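Side-chain contacts in exotoxin type A precursor (allele 1) (Streptococcus pyogenes phage T12, PDB 1FNU), which probably acts as a secreted superantigen toxin of the staphylococcal and streptococcal toxin family: residues Y171-F174 and E180-W183; F184-E189 and V216-K221. All blocks are in the same frame, centred on the assembly; numbering follows the deposited sequence.

Overall arrangement
Both contacts lie in the beta-grasp domain, on the five-stranded mixed sheet that ends, on one side, in strands 212-219, 169-176 and 182-185. Contact 1 pairs the last two as a hairpin. Contact 2 follows it along the chain: 184-189 carries on from the edge strand and meets 216-221 across the intervening strand 169-176. The centres are about 12 Å apart, and strand 169-176 ties them together: Ile172 O probably accepts a hydrogen bond from Phe184 N at 2.9 Å, and Ile172 CB packs on Phe186 CE1 at 3.5 Å. Together they join the sheet's edge to its inner strands and to helix 142-157 on the buried face.

Contact 1: residues Y171-F174 and E180-W183; sequences YIKF and ESFW
Phe174 and Phe182 form a hydrogen-bonded antiparallel pair. Phe174 N donates to Phe182 O at 2.8 Å, an almost straight bond (169°), and Phe182 N returns one to Phe174 O at 3.0 Å in the carbonyl plane. Their side chains share one face of the sheet. Phe182 CG sits between its own backbone N and carbonyl carbon (chi1 56°), which brings the far end of the ring back to the neighbouring strand: Phe174 CB lies over one face of it in a CH-pi contact, 3.8 Å from the ring centroid. The two rings are tilted by only 29° but slid apart, so they barely overlap.

On the other face Lys173 and Trp183 make the non-hydrogen-bonded pair, with Lys173 CA making a CA-H...O contact with Phe182 O at 3.2 Å. Tyr171 CD1 rests on Trp183 CB at 4.0 Å, the two aromatic systems meeting obliquely. The lysine chain, extended throughout, runs past Ser181, where Lys173 CE lies 3.7 Å from Ser181 OG, and its NZ forms a salt bridge with Asp3.

Farther out, the N-terminal segment covers this face: Trp183 NE1 donates to Gln2 O, and Pro4 touches both Tyr171 and Trp183. Ala142, at the start of helix 142-157, packs on both phenylalanines. The whole is an antiparallel beta hairpin at the edge of the beta-grasp sheet.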
loop_
_atom_site.group_PDB
_atom_site.type_symbol
_atom_site.label_atom_id
_atom_site.label_comp_id
_atom_site.label_asym_id
_atom_site.label_seq_id
_atom_site.Cartn_x
_atom_site.Cartn_y
_atom_site.Cartn_z
ATOM N N TYR A 171 -5.004 -25.447 -19.623
ATOM C CA TYR A 171 -3.775 -25.661 -18.897
ATOM C C TYR A 171 -2.708 -25.998 -19.913
ATOM O O TYR A 171 -2.992 -26.336 -21.095
ATOM C CB TYR A 171 -3.902 -26.693 -17.770
ATOM C CG TYR A 171 -4.052 -28.155 -18.144
ATOM C CD1 TYR A 171 -2.941 -28.965 -18.363
ATOM C CD2 TYR A 171 -5.334 -28.720 -18.299
ATOM C CE1 TYR A 171 -3.117 -30.358 -18.729
ATOM C CE2 TYR A 171 -5.507 -30.061 -18.644
ATOM C CZ TYR A 171 -4.419 -30.869 -18.843
ATOM O OH TYR A 171 -4.665 -32.214 -19.009
ATOM N N ILE A 172 -1.473 -25.762 -19.504
ATOM C CA ILE A 172 -0.342 -26.010 -20.393
ATOM C C ILE A 172 0.514 -26.980 -19.590
ATOM O O ILE A 172 0.678 -26.814 -18.364
ATOM C CB ILE A 172 0.396 -24.724 -20.697
ATOM C CG1 ILE A 172 1.568 -25.023 -21.638
ATOM C CG2 ILE A 172 0.847 -24.071 -19.388
ATOM C CD1 ILE A 172 2.243 -23.799 -22.145
ATOM N N LYS A 173 1.017 -27.994 -20.274
ATOM C CA LYS A 173 1.789 -29.048 -19.631
ATOM C C LYS A 173 3.156 -29.105 -20.248
ATOM O O LYS A 173 3.304 -29.088 -21.454
ATOM C CB LYS A 173 1.096 -30.407 -19.805
ATOM C CG LYS A 173 1.924 -31.634 -19.370
ATOM C CD LYS A 173 1.176 -32.973 -19.603
ATOM C CE LYS A 173 1.983 -34.206 -19.084
ATOM N NZ LYS A 173 1.154 -35.510 -18.917
ATOM N N PHE A 174 4.148 -29.115 -19.379
ATOM C CA PHE A 174 5.529 -29.154 -19.788
ATOM C C PHE A 174 6.055 -30.577 -19.501
ATOM O O PHE A 174 5.856 -31.146 -18.409
ATOM C CB PHE A 174 6.300 -28.073 -19.044
ATOM C CG PHE A 174 6.080 -26.685 -19.577
ATOM C CD1 PHE A 174 6.667 -26.300 -20.751
ATOM C CD2 PHE A 174 5.269 -25.760 -18.880
ATOM C CE1 PHE A 174 6.479 -25.024 -21.252
ATOM C CE2 PHE A 174 5.075 -24.498 -19.355
ATOM C CZ PHE A 174 5.682 -24.119 -20.552
ATOM N N GLU A 180 9.973 -35.236 -13.654
ATOM C CA GLU A 180 8.591 -34.903 -13.571
ATOM C C GLU A 180 7.989 -33.811 -14.552
ATOM O O GLU A 180 8.554 -32.716 -14.758
ATOM C CB GLU A 180 8.377 -34.641 -12.076
ATOM C CG GLU A 180 7.002 -34.325 -11.573
ATOM C CD GLU A 180 6.841 -34.813 -10.123
ATOM O OE1 GLU A 180 7.805 -34.550 -9.361
ATOM O OE2 GLU A 180 5.787 -35.461 -9.743
ATOM N N SER A 181 6.877 -34.171 -15.200
ATOM C CA SER A 181 6.164 -33.242 -16.097
ATOM C C SER A 181 5.454 -32.248 -15.104
ATOM O O SER A 181 5.380 -32.529 -13.890
ATOM C CB SER A 181 5.108 -34.025 -16.909
ATOM O OG SER A 181 4.083 -34.541 -16.020
ATOM N N PHE A 182 4.996 -31.081 -15.585
ATOM C CA PHE A 182 4.252 -30.144 -14.715
ATOM C C PHE A 182 3.266 -29.275 -15.514
ATOM O O PHE A 182 3.292 -29.233 -16.763
ATOM C CB PHE A 182 5.209 -29.278 -13.808
ATOM C CG PHE A 182 6.242 -28.501 -14.561
ATOM C CD1 PHE A 182 5.972 -27.257 -15.081
ATOM C CD2 PHE A 182 7.460 -29.083 -14.856
ATOM C CE1 PHE A 182 6.890 -26.601 -15.897
ATOM C CE2 PHE A 182 8.417 -28.448 -15.686
ATOM C CZ PHE A 182 8.132 -27.202 -16.213
ATOM N N TRP A 183 2.379 -28.565 -14.831
ATOM C CA TRP A 183 1.474 -27.829 -15.655
ATOM C C TRP A 183 1.041 -26.576 -14.951
ATOM O O TRP A 183 1.273 -26.460 -13.746
ATOM C CB TRP A 183 0.265 -28.706 -16.057
ATOM C CG TRP A 183 -0.422 -29.295 -14.919
ATOM C CD1 TRP A 183 -0.221 -30.527 -14.362
ATOM C CD2 TRP A 183 -1.451 -28.666 -14.145
ATOM N NE1 TRP A 183 -1.076 -30.710 -13.287
ATOM C CE2 TRP A 183 -1.837 -29.577 -13.135
ATOM C CE3 TRP A 183 -2.091 -27.411 -14.211
ATOM C CZ2 TRP A 183 -2.842 -29.274 -12.184
ATOM C CZ3 TRP A 183 -3.102 -27.111 -13.253
ATOM C CH2 TRP A 183 -3.461 -28.040 -12.262
#

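Contact 2: residues F184-E189 and V216-K221; sequences FDFFPE and VYLTTK
Phe186 meets Val216 and Leu218 through CD2 and CE2 of its ring, an apolar contact between buried residues whose CA atoms come no nearer than 9.1 Å, between Phe186 and Leu218. Its CB points toward 216-221 and also lies above one face of the next ring, that of Phe187, offset toward the rim. CG stands anti to the carbonyl carbon (chi1 -75°), which sends the ring across to the other segment. On one side of the ring, Phe186 CD2 meets the methyl Leu218 CD2 at 3.7 Å, close to the ring plane, and Phe186 CE2 touches Leu218 CD2 at 3.9 Å. Phe186 CE2 also meets Val216 CG1 at 4.0 Å, this methyl approaching obliquely. The phenylalanine side chain crosses those of valine and leucine at about a right angle.

In the beta-grasp domain, a mixed sheet packs against a long helix; here the buried Phe186 side chain lies between the two, touching Asp146 and Arg150 of helix 142-157 as well as the sheet. Val216 extends this layer to Val119 and Val121 of strand 110-123.

The chain at Phe186 has just left strand 182-185 and turns there. Asp185 OD1 accepts from Phe187 N at 2.9 Å, an Asx turn in which the donor comes from above the carboxylate plane, 40° out of it. OD2 of the same aspartate accepts from His10 N, while Phe186 O accepts from Tyr160 OH.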
loop_
_atom_site.group_PDB
_atom_site.type_symbol
_atom_site.label_atom_id
_atom_site.label_comp_id
_atom_site.label_asym_id
_atom_site.label_seq_id
_atom_site.Cartn_x
_atom_site.Cartn_y
_atom_site.Cartn_z
ATOM N N PHE A 184 0.515 -25.622 -15.729
ATOM C CA PHE A 184 0.035 -24.343 -15.189
ATOM C C PHE A 184 -1.431 -24.170 -15.645
ATOM O O PHE A 184 -1.746 -24.413 -16.820
ATOM C CB PHE A 184 0.815 -23.140 -15.766
ATOM C CG PHE A 184 2.303 -23.170 -15.541
ATOM C CD1 PHE A 184 2.838 -23.627 -14.383
ATOM C CD2 PHE A 184 3.156 -22.677 -16.521
ATOM C CE1 PHE A 184 4.227 -23.607 -14.200
ATOM C CE2 PHE A 184 4.566 -22.661 -16.304
ATOM C CZ PHE A 184 5.049 -23.126 -15.159
ATOM N N ASP A 185 -2.305 -23.750 -14.717
ATOM C CA ASP A 185 -3.716 -23.439 -15.010
ATOM C C ASP A 185 -3.809 -22.080 -15.755
ATOM O O ASP A 185 -3.307 -21.067 -15.247
ATOM C CB ASP A 185 -4.490 -23.332 -13.709
ATOM C CG ASP A 185 -5.940 -23.480 -13.924
ATOM O OD1 ASP A 185 -6.387 -22.976 -14.996
ATOM O OD2 ASP A 185 -6.618 -24.076 -13.060
ATOM N N PHE A 186 -4.391 -22.048 -16.950
ATOM C CA PHE A 186 -4.531 -20.795 -17.668
ATOM C C PHE A 186 -5.446 -19.812 -16.940
ATOM O O PHE A 186 -5.438 -18.638 -17.245
ATOM C CB PHE A 186 -5.069 -20.972 -19.093
ATOM C CG PHE A 186 -4.060 -21.533 -20.102
ATOM C CD1 PHE A 186 -2.702 -21.566 -19.832
ATOM C CD2 PHE A 186 -4.483 -21.900 -21.376
ATOM C CE1 PHE A 186 -1.757 -21.937 -20.787
ATOM C CE2 PHE A 186 -3.533 -22.286 -22.384
ATOM C CZ PHE A 186 -2.153 -22.300 -22.071
ATOM N N PHE A 187 -6.222 -20.302 -15.984
ATOM C CA PHE A 187 -7.171 -19.458 -15.288
ATOM C C PHE A 187 -6.973 -19.375 -13.781
ATOM O O PHE A 187 -6.661 -20.359 -13.123
ATOM C CB PHE A 187 -8.616 -19.938 -15.611
ATOM C CG PHE A 187 -8.952 -19.868 -17.060
ATOM C CD1 PHE A 187 -9.055 -18.645 -17.708
ATOM C CD2 PHE A 187 -9.100 -21.006 -17.802
ATOM C CE1 PHE A 187 -9.293 -18.541 -19.119
ATOM C CE2 PHE A 187 -9.343 -20.928 -19.237
ATOM C CZ PHE A 187 -9.431 -19.700 -19.878
ATOM N N PRO A 188 -7.184 -18.163 -13.208
ATOM C CA PRO A 188 -7.054 -17.875 -11.789
ATOM C C PRO A 188 -8.299 -18.315 -11.010
ATOM O O PRO A 188 -9.307 -18.694 -11.619
ATOM C CB PRO A 188 -6.963 -16.334 -11.784
ATOM C CG PRO A 188 -7.997 -15.970 -12.795
ATOM C CD PRO A 188 -7.482 -16.908 -13.945
ATOM N N GLU A 189 -8.239 -18.210 -9.667
ATOM C CA GLU A 189 -9.422 -18.439 -8.834
ATOM C C GLU A 189 -10.395 -17.245 -9.176
ATOM O O GLU A 189 -9.980 -16.230 -9.793
ATOM C CB GLU A 189 -9.100 -18.490 -7.331
ATOM C CG GLU A 189 -8.337 -17.352 -6.798
ATOM C CD GLU A 189 -8.228 -17.400 -5.292
ATOM O OE1 GLU A 189 -8.399 -18.494 -4.669
ATOM O OE2 GLU A 189 -7.977 -16.306 -4.739
ATOM N N VAL A 216 -0.890 -28.274 -24.936
ATOM C CA VAL A 216 -1.983 -27.439 -24.465
ATOM C C VAL A 216 -3.376 -28.086 -24.532
ATOM O O VAL A 216 -3.799 -28.479 -25.624
ATOM C CB VAL A 216 -2.047 -26.135 -25.266
ATOM C CG1 VAL A 216 -3.292 -25.403 -24.902
ATOM C CG2 VAL A 216 -0.852 -25.271 -24.954
ATOM N N TYR A 217 -4.097 -28.099 -23.385
ATOM C CA TYR A 217 -5.482 -28.663 -23.257
ATOM C C TYR A 217 -6.592 -27.654 -22.884
ATOM O O TYR A 217 -6.628 -27.144 -21.753
ATOM C CB TYR A 217 -5.510 -29.773 -22.217
ATOM C CG TYR A 217 -4.600 -30.919 -22.546
ATOM C CD1 TYR A 217 -3.241 -30.897 -22.162
ATOM C CD2 TYR A 217 -5.062 -31.999 -23.324
ATOM C CE1 TYR A 217 -2.369 -31.925 -22.556
ATOM C CE2 TYR A 217 -4.201 -33.023 -23.723
ATOM C CZ TYR A 217 -2.856 -32.973 -23.342
ATOM O OH TYR A 217 -1.968 -33.911 -23.832
ATOM N N LEU A 218 -7.526 -27.424 -23.789
ATOM C CA LEU A 218 -8.611 -26.464 -23.575
ATOM C C LEU A 218 -10.005 -27.090 -23.710
ATOM O O LEU A 218 -10.186 -28.068 -24.477
ATOM C CB LEU A 218 -8.520 -25.356 -24.619
ATOM C CG LEU A 218 -7.236 -24.576 -24.842
ATOM C CD1 LEU A 218 -7.396 -23.714 -26.127
ATOM C CD2 LEU A 218 -6.921 -23.671 -23.590
ATOM N N THR A 219 -10.988 -26.551 -22.976
ATOM C CA THR A 219 -12.371 -27.026 -23.086
ATOM C C THR A 219 -13.157 -25.747 -23.294
ATOM O O THR A 219 -12.700 -24.656 -22.932
ATOM C CB THR A 219 -12.934 -27.780 -21.827
ATOM O OG1 THR A 219 -13.023 -26.891 -20.717
ATOM C CG2 THR A 219 -12.070 -28.940 -21.433
ATOM N N THR A 220 -14.289 -25.896 -23.956
ATOM C CA THR A 220 -15.219 -24.821 -24.253
ATOM C C THR A 220 -16.372 -25.151 -23.269
ATOM O O THR A 220 -16.359 -26.254 -22.714
ATOM C CB THR A 220 -15.652 -24.845 -25.790
ATOM O OG1 THR A 220 -16.291 -26.086 -26.159
ATOM C CG2 THR A 220 -14.439 -24.700 -26.671
ATOM N N LYS A 221 -17.322 -24.226 -23.014
ATOM C CA LYS A 221 -18.444 -24.440 -22.040
ATOM C C LYS A 221 -19.263 -25.661 -22.516
ATOM O O LYS A 221 -19.491 -26.645 -21.748
ATOM O OXT LYS A 221 -19.620 -25.587 -23.694
#